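PDB 6ANS: uncharacterized protein from Burkholderia cenocepacia, which is of unknown function but belongs to the DUF1214 family and binds a sodium ion in the crystal. Local coordinates for residues A[306-316]-A[352-360]; A[72-80]-A[93-102]. All blocks are in the same frame, centred on the assembly; numbering follows the deposited sequence. Where two conformers were deposited one is given.

Interaction 1 (A[306-316]-A[352-360]); sequences VQLNNYWMESL and WLDTAGHRT
Leu308 and Leu353 face each other from the ends of strands 303-309 and 351-354. The axes of 306-309 and 352-354 run nearly parallel, 18° apart, and come within 7.5 Å. The strands belong to different sheets, and side chains meet between them. Leu308 CB lies 4.3 Å from Leu353 CB, and Val306 CG2 packs on Leu353 CD1. With CG anti to the backbone N (chi1 -155°), Leu308 carries CD2 to within 3.4 Å of Asp354 O. Leu316 lies against the type I' turn from Thr355 to His358: CD1 rests on the Asp354 and Thr355 carbonyls and on Ala356 CB. Leu316 CD2 sits over one face of the His358 ring, 3.7 Å from its centroid, in a CH-pi contact. The ring's rotation is fixed at both nitrogens: His358 ND1 donates to Ala356 O (2.9 Å), and NE2 is bonded to Glu65 OE1. Asn310 ND2 donates to the anti lone pair of Glu314 OE1, in the Asn310 amide plane, and is hydrogen-bonded to Glu65 OE1. One water joins Tyr311 N to Thr360 O, 2.8 Å from each. Asp354 OD1 accepts from Ala356 N in an Asx turn. The contact packs an antiparallel sheet against the edge strand of a mixed sheet.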
loop_
_atom_site.group_PDB
_atom_site.type_symbol
_atom_site.label_atom_id
_atom_site.label_comp_id
_atom_site.label_asym_id
_atom_site.label_seq_id
_atom_site.Cartn_x
_atom_site.Cartn_y
_atom_site.Cartn_z
ATOM N N VAL A 306 16.573 19.884 -3.104
ATOM C CA VAL A 306 16.886 19.849 -1.684
ATOM C C VAL A 306 15.575 19.620 -0.941
ATOM O O VAL A 306 14.537 20.185 -1.304
ATOM C CB VAL A 306 17.597 21.138 -1.224
ATOM C CG1 VAL A 306 16.745 22.370 -1.538
ATOM C CG2 VAL A 306 17.947 21.052 0.263
ATOM N N GLN A 307 15.607 18.762 0.075
ATOM C CA GLN A 307 14.393 18.382 0.772
ATOM C C GLN A 307 14.603 18.465 2.274
ATOM O O GLN A 307 15.710 18.243 2.773
ATOM C CB GLN A 307 13.967 16.961 0.407
ATOM C CG GLN A 307 14.983 15.892 0.849
ATOM C CD GLN A 307 14.566 14.495 0.431
ATOM O OE1 GLN A 307 14.752 14.112 -0.720
ATOM N NE2 GLN A 307 13.998 13.727 1.369
ATOM N N LEU A 308 13.519 18.745 2.992
ATOM C CA LEU A 308 13.543 18.803 4.443
ATOM C C LEU A 308 12.890 17.536 4.992
ATOM O O LEU A 308 11.843 17.115 4.494
ATOM C CB LEU A 308 12.832 20.060 4.943
ATOM C CG LEU A 308 13.296 20.539 6.329
ATOM C CD1 LEU A 308 14.762 20.989 6.254
ATOM C CD2 LEU A 308 12.404 21.659 6.869
ATOM N N ASN A 309 13.537 16.912 5.983
ATOM C CA ASN A 309 13.113 15.639 6.563
ATOM C C ASN A 309 12.957 15.759 8.071
ATOM O O ASN A 309 13.498 16.672 8.696
ATOM C CB ASN A 309 14.121 14.494 6.314
ATOM C CG ASN A 309 14.598 14.421 4.868
ATOM O OD1 ASN A 309 13.837 14.682 3.933
ATOM N ND2 ASN A 309 15.854 14.003 4.681
ATOM N N ASN A 310 12.273 14.777 8.671
ATOM C CA ASN A 310 12.335 14.652 10.122
ATOM C C ASN A 310 13.608 13.905 10.524
ATOM O O ASN A 310 14.451 13.566 9.687
ATOM C CB ASN A 310 11.073 13.984 10.674
ATOM C CG ASN A 310 10.905 12.539 10.235
ATOM O OD1 ASN A 310 11.807 11.904 9.665
ATOM N ND2 ASN A 310 9.724 12.008 10.505
ATOM N N TYR A 311 13.761 13.650 11.829
ATOM C CA TYR A 311 14.985 13.009 12.299
ATOM C C TYR A 311 15.149 11.607 11.734
ATOM O O TYR A 311 16.281 11.137 11.569
ATOM C CB TYR A 311 15.025 12.951 13.825
ATOM C CG TYR A 311 16.348 12.410 14.327
ATOM C CD1 TYR A 311 17.457 13.241 14.437
ATOM C CD2 TYR A 311 16.494 11.068 14.670
ATOM C CE1 TYR A 311 18.669 12.771 14.886
ATOM C CE2 TYR A 311 17.702 10.583 15.146
ATOM C CZ TYR A 311 18.788 11.438 15.242
ATOM O OH TYR A 311 19.998 10.973 15.688
ATOM N N TRP A 312 14.041 10.924 11.448
ATOM C CA TRP A 312 14.032 9.569 10.901
ATOM C C TRP A 312 14.329 9.523 9.407
ATOM O O TRP A 312 14.249 8.443 8.805
ATOM C CB TRP A 312 12.667 8.936 11.224
ATOM C CG TRP A 312 12.371 9.185 12.689
ATOM C CD1 TRP A 312 11.382 9.974 13.219
ATOM C CD2 TRP A 312 13.144 8.716 13.799
ATOM N NE1 TRP A 312 11.484 9.998 14.591
ATOM C CE2 TRP A 312 12.552 9.230 14.973
ATOM C CE3 TRP A 312 14.265 7.888 13.915
ATOM C CZ2 TRP A 312 13.044 8.944 16.247
ATOM C CZ3 TRP A 312 14.757 7.607 15.185
ATOM C CH2 TRP A 312 14.144 8.135 16.332
HETATM N N MSE A 313 14.652 10.668 8.803
HETATM C CA MSE A 313 15.026 10.774 7.392
HETATM C C MSE A 313 13.858 10.396 6.489
HETATM O O MSE A 313 14.021 9.916 5.367
HETATM C CB MSE A 313 16.296 9.944 7.109
HETATM C CG MSE A 313 17.449 10.424 7.999
HETATM SE SE MSE A 313 19.252 9.735 7.522
HETATM C CE MSE A 313 19.365 10.573 5.732
ATOM N N GLU A 314 12.657 10.631 6.992
ATOM C CA GLU A 314 11.488 10.703 6.137
ATOM C C GLU A 314 11.349 12.144 5.688
ATOM O O GLU A 314 11.399 13.051 6.526
ATOM C CB GLU A 314 10.215 10.315 6.874
ATOM C CG GLU A 314 10.168 8.967 7.535
ATOM C CD GLU A 314 8.839 8.822 8.261
ATOM O OE1 GLU A 314 8.629 9.552 9.247
ATOM O OE2 GLU A 314 7.989 8.036 7.806
ATOM N N SER A 315 11.139 12.357 4.391
ATOM C CA SER A 315 10.737 13.689 3.958
ATOM C C SER A 315 9.514 14.128 4.751
ATOM O O SER A 315 8.680 13.309 5.149
ATOM C CB SER A 315 10.428 13.715 2.456
ATOM O OG SER A 315 9.385 12.815 2.122
ATOM N N LEU A 316 9.418 15.433 4.997
ATOM C CA LEU A 316 8.204 15.986 5.585
ATOM C C LEU A 316 7.041 15.814 4.608
ATOM O O LEU A 316 7.235 15.315 3.495
ATOM C CB LEU A 316 8.422 17.445 5.985
ATOM C CG LEU A 316 9.513 17.647 7.059
ATOM C CD1 LEU A 316 9.604 19.118 7.469
ATOM C CD2 LEU A 316 9.279 16.757 8.276
ATOM N N TRP A 352 11.805 28.339 -0.357
ATOM C CA TRP A 352 11.442 28.092 1.030
ATOM C C TRP A 352 11.256 26.607 1.310
ATOM O O TRP A 352 10.618 25.893 0.533
ATOM C CB TRP A 352 10.154 28.857 1.356
ATOM C CG TRP A 352 9.619 28.652 2.724
ATOM C CD1 TRP A 352 10.315 28.680 3.892
ATOM C CD2 TRP A 352 8.257 28.378 3.072
ATOM N NE1 TRP A 352 9.470 28.452 4.950
ATOM C CE2 TRP A 352 8.199 28.265 4.472
ATOM C CE3 TRP A 352 7.075 28.237 2.332
ATOM C CZ2 TRP A 352 7.010 28.007 5.154
ATOM C CZ3 TRP A 352 5.895 27.980 3.010
ATOM C CH2 TRP A 352 5.873 27.862 4.408
ATOM N N LEU A 353 11.805 26.150 2.434
ATOM C CA LEU A 353 11.495 24.845 3.004
ATOM C C LEU A 353 10.793 25.055 4.347
ATOM O O LEU A 353 11.370 25.654 5.263
ATOM C CB LEU A 353 12.762 23.998 3.171
ATOM C CG LEU A 353 13.567 23.736 1.898
ATOM C CD1 LEU A 353 14.804 22.910 2.190
ATOM C CD2 LEU A 353 12.709 23.077 0.792
ATOM N N ASP A 354 9.555 24.565 4.456
ATOM C CA ASP A 354 8.712 24.763 5.634
ATOM C C ASP A 354 9.104 23.767 6.728
ATOM O O ASP A 354 9.097 22.555 6.490
ATOM C CB ASP A 354 7.245 24.573 5.241
ATOM C CG ASP A 354 6.269 24.868 6.375
ATOM O OD1 ASP A 354 6.689 24.993 7.550
ATOM O OD2 ASP A 354 5.057 24.956 6.081
ATOM N N THR A 355 9.437 24.267 7.927
ATOM C CA THR A 355 9.814 23.354 9.006
ATOM C C THR A 355 8.626 22.558 9.545
ATOM O O THR A 355 8.835 21.546 10.227
ATOM C CB THR A 355 10.506 24.096 10.161
ATOM O OG1 THR A 355 9.686 25.181 10.619
ATOM C CG2 THR A 355 11.889 24.613 9.720
ATOM N N ALA A 356 7.396 22.985 9.256
ATOM C CA ALA A 356 6.212 22.142 9.447
ATOM C C ALA A 356 6.110 21.613 10.879
ATOM O O ALA A 356 5.857 20.429 11.119
ATOM C CB ALA A 356 6.210 20.986 8.435
ATOM N N GLY A 357 6.335 22.506 11.842
ATOM C CA GLY A 357 6.185 22.170 13.239
ATOM C C GLY A 357 7.366 21.471 13.874
ATOM O O GLY A 357 7.316 21.194 15.074
ATOM N N HIS A 358 8.424 21.175 13.122
ATOM C CA HIS A 358 9.564 20.430 13.646
ATOM C C HIS A 358 10.632 21.378 14.175
ATOM O O HIS A 358 10.987 22.353 13.506
ATOM C CB HIS A 358 10.181 19.538 12.572
ATOM C CG HIS A 358 9.307 18.400 12.169
ATOM N ND1 HIS A 358 8.112 18.580 11.516
ATOM C CD2 HIS A 358 9.447 17.065 12.345
ATOM C CE1 HIS A 358 7.549 17.404 11.301
ATOM N NE2 HIS A 358 8.341 16.468 11.793
ATOM N N ARG A 359 11.144 21.085 15.374
ATOM C CA ARG A 359 12.284 21.833 15.882
ATOM C C ARG A 359 13.594 21.305 15.317
ATOM O O ARG A 359 14.565 22.066 15.225
ATOM C CB ARG A 359 12.314 21.802 17.415
ATOM N N THR A 360 13.619 20.051 14.862
ATOM C CA THR A 360 14.849 19.445 14.378
ATOM C C THR A 360 14.518 18.410 13.309
ATOM O O THR A 360 13.402 17.893 13.242
ATOM C CB THR A 360 15.646 18.795 15.519
ATOM O OG1 THR A 360 16.855 18.249 14.991
ATOM C CG2 THR A 360 14.850 17.662 16.161
HETATM O O HOH W 1 12.313 15.290 13.530
#

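Interaction 2 (A[72-80]-A[93-102]); sequences RLMRIALEM and FSPSHETAKI
The Phe93 ring takes Glu79 CB over one face, 4.0 Å from its centroid, in a CH-pi contact. The Glu79 carboxylate stands almost perpendicular to the ring (84°), and Met80 CB touches Phe93 CZ. The Arg72 guanidinium has the Thr99 carbonyl over one face. Water 2 at its edge links Arg72 NH1 to Lys101 NZ, which is hydrogen-bonded to Ser315 OG. Arg75 presents its end to Thr99, and the two side chains cross at about a right angle. Arg75 NH2 donates to Thr99 OG1 in the guanidinium plane (2.9 Å, 163°). Arg75 NH1 donates to Thr99 O (2.8 Å) from above the carbonyl plane. A bend at chi3 (56°) turns the arginine toward this pair of acceptors. These residues join the long helix 60-83 to the irregular loop before strand 109-115, where a type I turn spans His97 to Ala100. Glu83 of the second subunit forms a salt bridge with Arg72 NE, so the second subunit lies beside this contact. Between the polar ends, Ile76 CD1 meets Ala100 CB and, tip to tip, Ile102 CD1, each at 3.6 Å. Leu73 CD2 packs on Ile102 CG1 at 3.5 Å. Water 3 joins Glu79 OE1 to Ser94 N.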
loop_
_atom_site.group_PDB
_atom_site.type_symbol
_atom_site.label_atom_id
_atom_site.label_comp_id
_atom_site.label_asym_id
_atom_site.label_seq_id
_atom_site.Cartn_x
_atom_site.Cartn_y
_atom_site.Cartn_z
ATOM N N ARG A 72 5.388 2.345 9.223
ATOM C CA ARG A 72 5.577 2.524 7.784
ATOM C C ARG A 72 6.634 1.572 7.229
ATOM O O ARG A 72 6.481 1.040 6.124
ATOM C CB ARG A 72 5.951 3.970 7.481
ATOM C CG ARG A 72 4.789 4.933 7.719
ATOM C CD ARG A 72 5.243 6.374 7.708
ATOM N NE ARG A 72 4.108 7.282 7.607
ATOM C CZ ARG A 72 4.207 8.566 7.276
ATOM N NH1 ARG A 72 5.405 9.102 7.023
ATOM N NH2 ARG A 72 3.103 9.306 7.178
ATOM N N LEU A 73 7.719 1.351 7.974
ATOM C CA LEU A 73 8.733 0.404 7.517
ATOM C C LEU A 73 8.133 -0.989 7.379
ATOM O O LEU A 73 8.436 -1.717 6.423
ATOM C CB LEU A 73 9.906 0.393 8.491
ATOM C CG LEU A 73 10.691 1.710 8.552
ATOM C CD1 LEU A 73 11.826 1.606 9.557
ATOM C CD2 LEU A 73 11.227 2.064 7.177
HETATM N N MSE A 74 7.253 -1.355 8.311
HETATM C CA MSE A 74 6.504 -2.614 8.338
HETATM C C MSE A 74 5.775 -2.889 7.047
HETATM O O MSE A 74 5.798 -3.964 6.475
HETATM C CB MSE A 74 5.457 -2.556 9.450
HETATM C CG MSE A 74 5.668 -3.430 10.622
HETATM SE SE MSE A 74 4.155 -3.170 11.857
HETATM C CE MSE A 74 3.062 -4.576 11.071
ATOM N N ARG A 75 5.034 -1.870 6.636
ATOM C CA ARG A 75 4.221 -1.993 5.436
ATOM C C ARG A 75 5.106 -2.218 4.215
ATOM O O ARG A 75 4.836 -3.102 3.393
ATOM C CB ARG A 75 3.352 -0.744 5.283
ATOM C CG ARG A 75 2.208 -0.636 6.334
ATOM C CD ARG A 75 1.754 0.823 6.535
ATOM N NE ARG A 75 1.343 1.435 5.274
ATOM C CZ ARG A 75 1.563 2.707 4.943
ATOM N NH1 ARG A 75 2.182 3.537 5.784
ATOM N NH2 ARG A 75 1.164 3.149 3.764
ATOM N N ILE A 76 6.190 -1.437 4.100
ATOM C CA ILE A 76 7.135 -1.620 3.003
ATOM C C ILE A 76 7.772 -3.000 3.087
ATOM O O ILE A 76 7.857 -3.734 2.092
ATOM C CB ILE A 76 8.211 -0.517 3.031
ATOM C CG1 ILE A 76 7.598 0.859 2.764
ATOM C CG2 ILE A 76 9.279 -0.798 2.003
ATOM C CD1 ILE A 76 8.568 1.989 3.094
ATOM N N ALA A 77 8.205 -3.375 4.289
ATOM C CA ALA A 77 8.880 -4.647 4.489
ATOM C C ALA A 77 8.006 -5.817 4.054
ATOM O O ALA A 77 8.512 -6.797 3.501
ATOM C CB ALA A 77 9.281 -4.780 5.959
ATOM N N LEU A 78 6.689 -5.740 4.305
ATOM C CA LEU A 78 5.817 -6.870 3.982
ATOM C C LEU A 78 5.585 -6.995 2.477
ATOM O O LEU A 78 5.448 -8.104 1.952
ATOM C CB LEU A 78 4.481 -6.741 4.735
ATOM C CG LEU A 78 4.521 -7.030 6.241
ATOM C CD1 LEU A 78 3.235 -6.539 6.950
ATOM C CD2 LEU A 78 4.754 -8.522 6.519
ATOM N N GLU A 79 5.489 -5.872 1.771
ATOM C CA GLU A 79 5.402 -5.947 0.317
ATOM C C GLU A 79 6.699 -6.476 -0.262
ATOM O O GLU A 79 6.694 -7.337 -1.159
ATOM C CB GLU A 79 5.070 -4.565 -0.254
ATOM C CG GLU A 79 3.629 -4.087 0.086
ATOM C CD GLU A 79 3.300 -2.689 -0.455
ATOM O OE1 GLU A 79 4.027 -2.182 -1.330
ATOM O OE2 GLU A 79 2.311 -2.085 0.007
HETATM N N MSE A 80 7.817 -5.980 0.255
HETATM C CA MSE A 80 9.130 -6.386 -0.179
HETATM C C MSE A 80 9.383 -7.872 0.009
HETATM O O MSE A 80 9.833 -8.539 -0.906
HETATM C CB MSE A 80 10.193 -5.595 0.574
HETATM C CG MSE A 80 11.608 -5.939 0.138
HETATM SE SE MSE A 80 12.899 -4.821 1.097
HETATM C CE MSE A 80 12.456 -3.032 0.359
ATOM N N PHE A 93 6.247 -2.683 -6.779
ATOM C CA PHE A 93 5.536 -1.916 -5.770
ATOM C C PHE A 93 6.411 -0.709 -5.472
ATOM O O PHE A 93 7.545 -0.624 -5.936
ATOM C CB PHE A 93 5.257 -2.743 -4.498
ATOM C CG PHE A 93 6.505 -3.077 -3.728
ATOM C CD1 PHE A 93 7.299 -4.155 -4.103
ATOM C CD2 PHE A 93 6.897 -2.297 -2.646
ATOM C CE1 PHE A 93 8.461 -4.463 -3.405
ATOM C CE2 PHE A 93 8.072 -2.599 -1.934
ATOM C CZ PHE A 93 8.854 -3.681 -2.327
ATOM N N SER A 94 5.896 0.220 -4.674
ATOM C CA SER A 94 6.618 1.448 -4.374
ATOM C C SER A 94 7.269 1.335 -3.007
ATOM O O SER A 94 6.556 1.258 -2.008
ATOM C CB SER A 94 5.656 2.637 -4.410
ATOM O OG SER A 94 6.243 3.778 -3.813
ATOM N N PRO A 95 8.611 1.324 -2.901
ATOM C CA PRO A 95 9.257 1.234 -1.589
ATOM C C PRO A 95 9.360 2.563 -0.853
ATOM O O PRO A 95 9.935 2.604 0.240
ATOM C CB PRO A 95 10.659 0.694 -1.938
ATOM C CG PRO A 95 10.950 1.340 -3.268
ATOM C CD PRO A 95 9.603 1.421 -3.989
ATOM N N SER A 96 8.869 3.651 -1.436
ATOM C CA SER A 96 8.733 4.928 -0.742
ATOM C C SER A 96 7.753 5.782 -1.524
ATOM O O SER A 96 7.796 5.798 -2.759
ATOM C CB SER A 96 10.060 5.676 -0.596
ATOM O OG SER A 96 10.782 5.244 0.546
ATOM N N HIS A 97 6.846 6.439 -0.807
ATOM C CA HIS A 97 5.793 7.233 -1.427
ATOM C C HIS A 97 5.248 8.204 -0.381
ATOM O O HIS A 97 5.892 8.462 0.644
ATOM C CB HIS A 97 4.710 6.304 -2.005
ATOM C CG HIS A 97 4.213 5.291 -1.013
ATOM N ND1 HIS A 97 3.260 5.583 -0.060
ATOM C CD2 HIS A 97 4.583 4.003 -0.790
ATOM C CE1 HIS A 97 3.036 4.510 0.682
ATOM N NE2 HIS A 97 3.820 3.536 0.253
ATOM N N GLU A 98 4.026 8.678 -0.598
ATOM C CA GLU A 98 3.491 9.737 0.248
ATOM C C GLU A 98 3.320 9.294 1.694
ATOM O O GLU A 98 3.415 10.130 2.593
ATOM C CB GLU A 98 2.154 10.240 -0.303
ATOM C CG GLU A 98 2.257 10.942 -1.637
ATOM C CD GLU A 98 2.220 9.972 -2.807
ATOM O OE1 GLU A 98 2.148 8.736 -2.574
ATOM O OE2 GLU A 98 2.253 10.457 -3.960
ATOM N N THR A 99 3.069 8.003 1.954
ATOM C CA THR A 99 2.779 7.579 3.325
ATOM C C THR A 99 3.717 6.485 3.844
ATOM O O THR A 99 3.415 5.863 4.863
ATOM C CB THR A 99 1.329 7.105 3.475
ATOM O OG1 THR A 99 1.138 5.900 2.728
ATOM C CG2 THR A 99 0.308 8.186 3.006
ATOM N N ALA A 100 4.852 6.249 3.190
ATOM C CA ALA A 100 5.859 5.322 3.712
ATOM C C ALA A 100 7.194 5.733 3.128
ATOM O O ALA A 100 7.308 5.847 1.905
ATOM C CB ALA A 100 5.547 3.864 3.337
ATOM N N LYS A 101 8.196 5.960 3.985
ATOM C CA LYS A 101 9.385 6.687 3.563
ATOM C C LYS A 101 10.655 6.122 4.190
ATOM O O LYS A 101 10.668 5.766 5.372
ATOM C CB LYS A 101 9.241 8.176 3.908
ATOM C CG LYS A 101 8.093 8.875 3.153
ATOM C CD LYS A 101 7.917 10.327 3.596
ATOM C CE LYS A 101 6.769 11.004 2.829
ATOM N NZ LYS A 101 6.675 12.443 3.184
ATOM N N ILE A 102 11.729 6.068 3.399
ATOM C CA ILE A 102 13.001 5.486 3.827
ATOM C C ILE A 102 14.165 6.326 3.310
ATOM O O ILE A 102 14.265 6.582 2.104
ATOM C CB ILE A 102 13.175 4.043 3.320
ATOM C CG1 ILE A 102 12.151 3.091 3.935
ATOM C CG2 ILE A 102 14.613 3.561 3.604
ATOM C CD1 ILE A 102 12.182 1.689 3.305
HETATM O O HOH W 2 5.419 12.138 5.947
HETATM O O HOH W 3 3.300 -0.127 -2.947
HETATM O O HOH W 4 5.673 -0.102 0.264
#

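In the fold
The centres of interactions 1 and 2 lie about 19 Å apart, but the contacts touch through the loop that follows strand 303-309. Glu314 OE2 of interaction 1 forms a salt bridge with Arg72 NH1 of interaction 2, at 2.9 Å. Lys101 NZ probably donates to Ser315 O, also at 2.9 Å, and Glu314 CB packs on Lys101 CB. Arg72 thus ties this loop to helix 60-83 and to the second subunit. The sodium ion, held by Gly103 and Ala104, lies near both contacts: about 6 Å from the Gln307 side chain and about 7 Å from that of Ile102. A phosphate, probably from the crystallisation liquor, is about 6 Å from the Gln307 side chain.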